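Local coordinates for UDP-N-acetylglucosamine 4-epimerase (Bacillus cereus, PDB 3M2P), which probably interconverts UDP-N-acetylglucosamine and its 4-epimer, as an NAD(P)-dependent epimerase/dehydratase family member that binds UDP, at residues 172-177 with 233-238; 179-184 with 238-243; 187-192 with 249-254. One frame throughout, in Å; residues are numbered along the deposited sequence.

Interaction 1. Residues 172-177 with 233-238; sequences YMINRF and YEVANT
Apolar contact carries this meeting of helices 173-182 and 232-242. The axes of their short segments 173-177 and 233-238 run roughly the same way (28° between N-to-C directions) and approach to 10.4 Å. At that spacing the gap has to be bridged by side chains, and V235 does most of the bridging. Its CG1 lies anti to the backbone N and reaches three residues of the facing helix. M173, a selenomethionine bent at its third torsion (chi3 87°), meets it tip to tip, CE of M173 lying 4.1 Å from CG1 of V235. I174 offers the end of its longer branch, with CD1 4.2 Å from the same V235 CG1.

The aromatic contact belongs to F177, whose CG is anti to the carbonyl carbon (chi1 -67°). V235 CG1 lies at the edge of the ring, near its plane, 4.1 Å from F177 CD2, the two side chains crossing at about a right angle. Over one face sits the methyl of A236, F177 CE2 to A236 CB being 4.0 Å.

F282 of helix 282-293 touches both I174 and V235, while L187 and L189 of strand 187-189 pack on F177, and L249 of strand 249-251 touches A236.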
loop_
_atom_site.group_PDB
_atom_site.type_symbol
_atom_site.label_atom_id
_atom_site.label_comp_id
_atom_site.label_asym_id
_atom_site.label_seq_id
_atom_site.Cartn_x
_atom_site.Cartn_y
_atom_site.Cartn_z
ATOM N N TYR A 172 -22.658 10.959 1.323
ATOM C CA TYR A 172 -21.596 11.351 2.241
ATOM C C TYR A 172 -21.866 12.717 2.906
ATOM O O TYR A 172 -22.539 13.578 2.328
ATOM C CB TYR A 172 -20.259 11.374 1.503
ATOM C CG TYR A 172 -19.657 10.004 1.285
ATOM C CD1 TYR A 172 -20.193 8.879 1.909
ATOM C CD2 TYR A 172 -18.526 9.840 0.489
ATOM C CE1 TYR A 172 -19.635 7.623 1.728
ATOM C CE2 TYR A 172 -17.956 8.592 0.305
ATOM C CZ TYR A 172 -18.514 7.484 0.924
ATOM O OH TYR A 172 -17.952 6.235 0.732
HETATM N N MSE A 173 -21.331 12.912 4.112
HETATM C CA MSE A 173 -21.583 14.126 4.896
HETATM C C MSE A 173 -21.752 15.406 4.074
HETATM O O MSE A 173 -22.754 16.111 4.203
HETATM C CB MSE A 173 -20.478 14.363 5.926
HETATM C CG MSE A 173 -20.690 15.653 6.715
HETATM SE SE MSE A 173 -19.192 16.283 7.811
HETATM C CE MSE A 173 -18.207 17.329 6.475
ATOM N N ILE A 174 -20.752 15.709 3.250
ATOM C CA ILE A 174 -20.723 16.946 2.480
ATOM C C ILE A 174 -21.907 17.021 1.516
ATOM O O ILE A 174 -22.477 18.091 1.305
ATOM C CB ILE A 174 -19.392 17.079 1.713
ATOM C CG1 ILE A 174 -19.466 18.183 0.654
ATOM C CG2 ILE A 174 -19.000 15.734 1.075
ATOM C CD1 ILE A 174 -18.728 19.433 1.029
ATOM N N ASN A 175 -22.281 15.882 0.939
ATOM C CA ASN A 175 -23.440 15.829 0.048
ATOM C C ASN A 175 -24.742 16.066 0.821
ATOM O O ASN A 175 -25.613 16.816 0.374
ATOM C CB ASN A 175 -23.498 14.498 -0.719
ATOM C CG ASN A 175 -22.350 14.333 -1.718
ATOM O OD1 ASN A 175 -22.040 15.245 -2.482
ATOM N ND2 ASN A 175 -21.726 13.158 -1.716
ATOM N N ARG A 176 -24.864 15.429 1.985
ATOM C CA ARG A 176 -26.020 15.630 2.860
ATOM C C ARG A 176 -26.267 17.109 3.144
ATOM O O ARG A 176 -27.378 17.597 2.962
ATOM C CB ARG A 176 -25.862 14.868 4.182
ATOM C CG ARG A 176 -26.272 13.401 4.137
ATOM C CD ARG A 176 -26.286 12.778 5.548
ATOM N NE ARG A 176 -24.958 12.701 6.174
ATOM C CZ ARG A 176 -24.581 13.416 7.238
ATOM N NH1 ARG A 176 -25.431 14.273 7.818
ATOM N NH2 ARG A 176 -23.349 13.271 7.734
ATOM N N PHE A 177 -25.238 17.813 3.598
ATOM C CA PHE A 177 -25.370 19.242 3.840
ATOM C C PHE A 177 -25.895 19.945 2.592
ATOM O O PHE A 177 -26.856 20.715 2.662
ATOM C CB PHE A 177 -24.037 19.871 4.239
ATOM C CG PHE A 177 -23.523 19.426 5.563
ATOM C CD1 PHE A 177 -24.357 18.839 6.484
ATOM C CD2 PHE A 177 -22.200 19.623 5.899
ATOM C CE1 PHE A 177 -23.877 18.439 7.709
ATOM C CE2 PHE A 177 -21.717 19.227 7.123
ATOM C CZ PHE A 177 -22.557 18.635 8.028
ATOM N N TYR A 233 -17.692 21.914 11.474
ATOM C CA TYR A 233 -18.399 23.141 11.810
ATOM C C TYR A 233 -18.193 24.195 10.700
ATOM O O TYR A 233 -19.158 24.792 10.218
ATOM C CB TYR A 233 -17.963 23.639 13.197
ATOM C CG TYR A 233 -18.579 24.954 13.638
ATOM C CD1 TYR A 233 -17.907 26.148 13.444
ATOM C CD2 TYR A 233 -19.818 24.998 14.258
ATOM C CE1 TYR A 233 -18.450 27.352 13.846
ATOM C CE2 TYR A 233 -20.371 26.198 14.667
ATOM C CZ TYR A 233 -19.682 27.380 14.456
ATOM O OH TYR A 233 -20.212 28.604 14.847
ATOM N N GLU A 234 -16.948 24.395 10.268
ATOM C CA GLU A 234 -16.671 25.320 9.166
ATOM C C GLU A 234 -17.426 24.951 7.892
ATOM O O GLU A 234 -18.078 25.803 7.293
ATOM C CB GLU A 234 -15.185 25.365 8.844
ATOM C CG GLU A 234 -14.288 25.760 9.982
ATOM C CD GLU A 234 -12.913 26.166 9.489
ATOM O OE1 GLU A 234 -11.990 25.317 9.538
ATOM O OE2 GLU A 234 -12.771 27.325 9.030
ATOM N N VAL A 235 -17.299 23.689 7.470
ATOM C CA VAL A 235 -17.978 23.181 6.277
ATOM C C VAL A 235 -19.468 23.524 6.303
ATOM O O VAL A 235 -19.984 24.164 5.391
ATOM C CB VAL A 235 -17.799 21.636 6.127
ATOM C CG1 VAL A 235 -18.499 21.110 4.878
ATOM C CG2 VAL A 235 -16.338 21.256 6.104
ATOM N N ALA A 236 -20.154 23.103 7.361
ATOM C CA ALA A 236 -21.590 23.338 7.504
ATOM C C ALA A 236 -21.958 24.810 7.381
ATOM O O ALA A 236 -22.878 25.158 6.651
ATOM C CB ALA A 236 -22.084 22.783 8.820
ATOM N N ASN A 237 -21.234 25.665 8.102
ATOM C CA ASN A 237 -21.440 27.113 8.055
ATOM C C ASN A 237 -21.333 27.687 6.642
ATOM O O ASN A 237 -22.204 28.430 6.183
ATOM C CB ASN A 237 -20.416 27.828 8.937
ATOM C CG ASN A 237 -20.614 27.562 10.413
ATOM O OD1 ASN A 237 -21.664 27.072 10.844
ATOM N ND2 ASN A 237 -19.599 27.897 11.206
ATOM N N THR A 238 -20.240 27.354 5.966
ATOM C CA THR A 238 -19.982 27.854 4.631
ATOM C C THR A 238 -21.075 27.406 3.671
ATOM O O THR A 238 -21.544 28.187 2.847
ATOM C CB THR A 238 -18.606 27.391 4.130
ATOM O OG1 THR A 238 -17.589 27.834 5.043
ATOM C CG2 THR A 238 -18.328 27.937 2.730
#

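Interaction 2. Residues 179-184 with 238-243; sequences RQAFHG and TINNAF
With chi1 at -70°, CG of F243 stands anti to its carbonyl carbon and the ring is carried toward helix 173-182; chi1 of I239, -74°, puts CG1 beside the backbone N and anti to the carbonyl carbon, which leaves CG2 anti to N and aimed at the same helix. The setting is a pair of packed helix C-termini, probably in the smaller, substrate-side lobe that accompanies the Rossmann-type domain, as in extended short-chain dehydrogenases/reductases. Both helices, 173-182 and 232-242, finish here: H183 and F243 are the first residues to leave helical backbone angles.

A181 carries the contact from its helix. Its methyl touches both I239, whose CG2 is 3.7 Å from A181 CB, and F243, whose CB is 4.0 Å from it. The backbones run close here, CA of A181 being 6.0 Å from CA of N240. I239 CG2 also lies over one face of the F243 ring, displaced toward the rim, so that alanine, isoleucine and phenylalanine form one continuous apolar patch.

F182 takes part through the base of its side chain. Its own CG is anti to the backbone N (chi1 171°), and its ring leads away from the second helix. Further out, F243 packs on V286 and M293 of helix 282-293 and its ring meets that of H290, while L187 of strand 187-189 covers A181. The backbone of F182 meets the edge of the F243 ring, F182 CA lying 3.8 Å from F243 CD2, near the plane of that ring.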
loop_
_atom_site.group_PDB
_atom_site.type_symbol
_atom_site.label_atom_id
_atom_site.label_comp_id
_atom_site.label_asym_id
_atom_site.label_seq_id
_atom_site.Cartn_x
_atom_site.Cartn_y
_atom_site.Cartn_z
ATOM N N ARG A 179 -27.613 18.942 -0.038
ATOM C CA ARG A 179 -29.032 18.677 -0.205
ATOM C C ARG A 179 -29.840 19.356 0.894
ATOM O O ARG A 179 -30.752 20.132 0.611
ATOM C CB ARG A 179 -29.316 17.168 -0.227
ATOM C CG ARG A 179 -29.390 16.562 -1.633
ATOM C CD ARG A 179 -28.028 16.093 -2.144
ATOM N NE ARG A 179 -27.578 14.838 -1.535
ATOM C CZ ARG A 179 -28.377 13.842 -1.163
ATOM N NH1 ARG A 179 -29.689 13.924 -1.353
ATOM N NH2 ARG A 179 -27.861 12.754 -0.614
ATOM N N GLN A 180 -29.490 19.070 2.145
ATOM C CA GLN A 180 -30.255 19.569 3.282
ATOM C C GLN A 180 -30.379 21.094 3.267
ATOM O O GLN A 180 -31.487 21.635 3.280
ATOM C CB GLN A 180 -29.672 19.047 4.605
ATOM C CG GLN A 180 -29.827 17.531 4.767
ATOM C CD GLN A 180 -29.283 16.980 6.083
ATOM O OE1 GLN A 180 -28.657 17.697 6.873
ATOM N NE2 GLN A 180 -29.519 15.687 6.319
ATOM N N ALA A 181 -29.243 21.783 3.220
ATOM C CA ALA A 181 -29.234 23.239 3.198
ATOM C C ALA A 181 -30.006 23.776 1.998
ATOM O O ALA A 181 -30.622 24.834 2.070
ATOM C CB ALA A 181 -27.801 23.752 3.183
ATOM N N PHE A 182 -29.966 23.036 0.895
ATOM C CA PHE A 182 -30.649 23.426 -0.336
ATOM C C PHE A 182 -32.169 23.491 -0.176
ATOM O O PHE A 182 -32.816 24.362 -0.759
ATOM C CB PHE A 182 -30.284 22.476 -1.482
ATOM C CG PHE A 182 -31.100 22.681 -2.730
ATOM C CD1 PHE A 182 -30.916 23.805 -3.518
ATOM C CD2 PHE A 182 -32.044 21.742 -3.119
ATOM C CE1 PHE A 182 -31.665 23.996 -4.667
ATOM C CE2 PHE A 182 -32.794 21.926 -4.269
ATOM C CZ PHE A 182 -32.604 23.055 -5.043
ATOM N N HIS A 183 -32.733 22.569 0.603
ATOM C CA HIS A 183 -34.162 22.598 0.897
ATOM C C HIS A 183 -34.469 23.472 2.119
ATOM O O HIS A 183 -35.596 23.479 2.630
ATOM C CB HIS A 183 -34.703 21.189 1.124
ATOM C CG HIS A 183 -34.969 20.426 -0.135
ATOM N ND1 HIS A 183 -34.857 19.054 -0.211
ATOM C CD2 HIS A 183 -35.340 20.843 -1.370
ATOM C CE1 HIS A 183 -35.152 18.658 -1.436
ATOM N NE2 HIS A 183 -35.444 19.724 -2.160
ATOM N N GLY A 184 -33.471 24.219 2.579
ATOM C CA GLY A 184 -33.621 25.009 3.788
ATOM C C GLY A 184 -33.974 24.116 4.966
ATOM O O GLY A 184 -35.125 24.060 5.400
ATOM N N THR A 238 -20.240 27.354 5.966
ATOM C CA THR A 238 -19.982 27.854 4.631
ATOM C C THR A 238 -21.075 27.406 3.671
ATOM O O THR A 238 -21.544 28.187 2.847
ATOM C CB THR A 238 -18.606 27.391 4.130
ATOM O OG1 THR A 238 -17.589 27.834 5.043
ATOM C CG2 THR A 238 -18.328 27.937 2.730
ATOM N N ILE A 239 -21.489 26.150 3.772
ATOM C CA ILE A 239 -22.604 25.686 2.954
ATOM C C ILE A 239 -23.878 26.448 3.315
ATOM O O ILE A 239 -24.585 26.940 2.428
ATOM C CB ILE A 239 -22.821 24.166 3.068
ATOM C CG1 ILE A 239 -21.716 23.435 2.300
ATOM C CG2 ILE A 239 -24.189 23.789 2.524
ATOM C CD1 ILE A 239 -21.530 21.975 2.682
ATOM N N ASN A 240 -24.148 26.555 4.617
ATOM C CA ASN A 240 -25.274 27.333 5.137
ATOM C C ASN A 240 -25.405 28.742 4.551
ATOM O O ASN A 240 -26.461 29.097 4.033
ATOM C CB ASN A 240 -25.212 27.419 6.658
ATOM C CG ASN A 240 -25.961 26.297 7.336
ATOM O OD1 ASN A 240 -25.845 26.106 8.548
ATOM N ND2 ASN A 240 -26.739 25.551 6.561
ATOM N N ASN A 241 -24.344 29.544 4.644
ATOM C CA ASN A 241 -24.361 30.897 4.076
ATOM C C ASN A 241 -24.700 30.890 2.587
ATOM O O ASN A 241 -25.720 31.438 2.171
ATOM C CB ASN A 241 -23.036 31.633 4.315
ATOM C CG ASN A 241 -22.643 31.673 5.787
ATOM O OD1 ASN A 241 -23.279 31.032 6.634
ATOM N ND2 ASN A 241 -21.585 32.424 6.100
ATOM N N ALA A 242 -23.846 30.252 1.794
ATOM C CA ALA A 242 -24.057 30.140 0.360
ATOM C C ALA A 242 -25.487 29.731 -0.036
ATOM O O ALA A 242 -25.980 30.139 -1.091
ATOM C CB ALA A 242 -23.036 29.183 -0.240
ATOM N N PHE A 243 -26.153 28.940 0.806
ATOM C CA PHE A 243 -27.477 28.401 0.464
ATOM C C PHE A 243 -28.658 29.080 1.164
ATOM O O PHE A 243 -29.719 28.461 1.329
ATOM C CB PHE A 243 -27.543 26.908 0.771
ATOM C CG PHE A 243 -26.719 26.063 -0.144
ATOM C CD1 PHE A 243 -25.351 26.245 -0.233
ATOM C CD2 PHE A 243 -27.309 25.066 -0.898
ATOM C CE1 PHE A 243 -24.590 25.465 -1.066
ATOM C CE2 PHE A 243 -26.550 24.281 -1.726
ATOM C CZ PHE A 243 -25.187 24.485 -1.812
#

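Interaction 3. Residues 187-192 with 249-254; sequences LTLHAN and LLVKNP
L187 O is gripped twice: L250 N donates a hydrogen bond at 2.6 Å, nearly along the C=O axis and the straightest across the contact (158° at the hydrogen), and L249 CA adds a CA-H...O contact at 3.2 Å. L250 O is held likewise, by a hydrogen bond from L189 N at 2.8 Å and a CH contact from T188 CA. L189 O repeats the pattern, with K252 N at 3.1 Å, 31° out of the carbonyl plane, and V251 CA as the CH donor. A weak bond from N253 N to H190 O, 3.0 Å, follows farther along the two segments.

The bridges are L187 with L249, T188 with L250 and L189 with V251, making a two-stranded parallel sheet. On the face of L187, L189, L249 and V251, the side chains of L249 and L189 cross obliquely, L249 CD1 lying 4.0 Å from L189 CG. On the other face T188 and L250 run side by side, T188 CG2 being 3.5 Å from L250 CB. Backbone bonding thus sets the register, while the chemistry divides the faces: L187, L189 and L249 touch helices 173-182 and 232-242, whereas the T188/L250 face mixes a hydroxyl with apolar carbon, and the aliphatic part of K252 crosses T188.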
loop_
_atom_site.group_PDB
_atom_site.type_symbol
_atom_site.label_atom_id
_atom_site.label_comp_id
_atom_site.label_asym_id
_atom_site.label_seq_id
_atom_site.Cartn_x
_atom_site.Cartn_y
_atom_site.Cartn_z
ATOM N N LEU A 187 -28.914 21.563 9.312
ATOM C CA LEU A 187 -27.718 20.723 9.338
ATOM C C LEU A 187 -27.356 20.371 10.786
ATOM O O LEU A 187 -27.461 21.211 11.684
ATOM C CB LEU A 187 -26.542 21.446 8.683
ATOM C CG LEU A 187 -26.414 21.426 7.161
ATOM C CD1 LEU A 187 -27.765 21.502 6.477
ATOM C CD2 LEU A 187 -25.505 22.548 6.700
ATOM N N THR A 188 -26.936 19.127 11.011
ATOM C CA THR A 188 -26.529 18.686 12.341
ATOM C C THR A 188 -25.114 18.126 12.309
ATOM O O THR A 188 -24.620 17.728 11.256
ATOM C CB THR A 188 -27.478 17.614 12.911
ATOM O OG1 THR A 188 -27.486 16.469 12.052
ATOM C CG2 THR A 188 -28.883 18.151 13.030
ATOM N N LEU A 189 -24.461 18.114 13.465
ATOM C CA LEU A 189 -23.148 17.514 13.607
ATOM C C LEU A 189 -23.217 16.655 14.840
ATOM O O LEU A 189 -23.572 17.160 15.895
ATOM C CB LEU A 189 -22.092 18.599 13.809
ATOM C CG LEU A 189 -21.733 19.532 12.642
ATOM C CD1 LEU A 189 -20.972 20.723 13.155
ATOM C CD2 LEU A 189 -20.924 18.824 11.574
ATOM N N HIS A 190 -22.890 15.370 14.733
ATOM C CA HIS A 190 -22.984 14.481 15.891
ATOM C C HIS A 190 -22.437 15.122 17.157
ATOM O O HIS A 190 -23.100 15.146 18.191
ATOM C CB HIS A 190 -22.269 13.146 15.662
ATOM C CG HIS A 190 -22.441 12.181 16.798
ATOM N ND1 HIS A 190 -21.464 11.964 17.747
ATOM C CD2 HIS A 190 -23.493 11.408 17.158
ATOM C CE1 HIS A 190 -21.902 11.089 18.635
ATOM N NE2 HIS A 190 -23.130 10.738 18.300
ATOM N N ALA A 191 -21.210 15.615 17.072
ATOM C CA ALA A 191 -20.622 16.416 18.138
ATOM C C ALA A 191 -19.700 17.459 17.508
ATOM O O ALA A 191 -19.565 17.510 16.289
ATOM C CB ALA A 191 -19.862 15.538 19.118
ATOM N N ASN A 192 -19.086 18.303 18.329
ATOM C CA ASN A 192 -18.094 19.240 17.822
ATOM C C ASN A 192 -16.748 18.566 17.655
ATOM O O ASN A 192 -16.410 17.652 18.400
ATOM C CB ASN A 192 -17.948 20.425 18.762
ATOM C CG ASN A 192 -18.789 21.595 18.342
ATOM O OD1 ASN A 192 -18.818 21.969 17.160
ATOM N ND2 ASN A 192 -19.481 22.194 19.307
ATOM N N LEU A 249 -27.813 25.401 11.991
ATOM C CA LEU A 249 -26.917 24.307 12.377
ATOM C C LEU A 249 -27.188 23.801 13.800
ATOM O O LEU A 249 -27.321 24.584 14.738
ATOM C CB LEU A 249 -25.456 24.740 12.241
ATOM C CG LEU A 249 -24.353 23.789 12.711
ATOM C CD1 LEU A 249 -24.365 22.454 11.961
ATOM C CD2 LEU A 249 -23.003 24.473 12.568
ATOM N N LEU A 250 -27.269 22.484 13.948
ATOM C CA LEU A 250 -27.549 21.861 15.231
ATOM C C LEU A 250 -26.376 20.965 15.600
ATOM O O LEU A 250 -25.898 20.194 14.778
ATOM C CB LEU A 250 -28.826 21.018 15.118
ATOM C CG LEU A 250 -29.608 20.449 16.313
ATOM C CD1 LEU A 250 -28.714 19.803 17.363
ATOM C CD2 LEU A 250 -30.487 21.519 16.931
ATOM N N VAL A 251 -25.900 21.065 16.832
ATOM C CA VAL A 251 -24.953 20.079 17.330
ATOM C C VAL A 251 -25.677 19.120 18.289
ATOM O O VAL A 251 -26.082 19.510 19.395
ATOM C CB VAL A 251 -23.742 20.735 18.004
ATOM C CG1 VAL A 251 -22.790 19.670 18.521
ATOM C CG2 VAL A 251 -23.031 21.637 17.021
ATOM N N LYS A 252 -25.845 17.872 17.846
ATOM C CA LYS A 252 -26.640 16.867 18.558
ATOM C C LYS A 252 -26.170 16.536 19.983
ATOM O O LYS A 252 -26.994 16.378 20.878
ATOM C CB LYS A 252 -26.754 15.585 17.722
ATOM C CG LYS A 252 -27.681 15.712 16.511
ATOM C CD LYS A 252 -27.288 14.766 15.386
ATOM C CE LYS A 252 -27.917 13.399 15.525
ATOM N NZ LYS A 252 -27.331 12.401 14.568
ATOM N N ASN A 253 -24.860 16.433 20.188
ATOM C CA ASN A 253 -24.296 16.029 21.478
ATOM C C ASN A 253 -23.186 16.949 21.966
ATOM O O ASN A 253 -22.480 17.566 21.166
ATOM C CB ASN A 253 -23.731 14.612 21.393
ATOM C CG ASN A 253 -24.800 13.558 21.242
ATOM O OD1 ASN A 253 -25.803 13.558 21.959
ATOM N ND2 ASN A 253 -24.579 12.632 20.320
ATOM N N PRO A 254 -23.023 17.046 23.291
ATOM C CA PRO A 254 -21.924 17.848 23.845
ATOM C C PRO A 254 -20.604 17.099 23.739
ATOM O O PRO A 254 -20.616 15.905 23.437
ATOM C CB PRO A 254 -22.324 18.020 25.317
ATOM C CG PRO A 254 -23.798 17.743 25.348
ATOM C CD PRO A 254 -24.002 16.672 24.325
#

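Overall arrangement
Two helix-to-strand units, 173-182 leading into 187-189 and 232-242 leading into 249-251, lie alongside each other. Interactions 1 and 2 are successive levels of the helix pair, centres about 9 Å apart; I239 joins them, its CD1 3.6 Å from F177 CB. Interaction 3 pairs the strands that follow, its centre about 12 Å from interaction 1 and about 16 Å from interaction 2. L187 ties the strands to both levels: its CG is 3.4 Å from F177 CD1, and its CD1 is 3.6 Å from A181 N. F13, a UDP-binding residue, has its side chain about 8 Å from that of I174, with no UDP bound to this chain in the model; interactions 2 and 3 lie away.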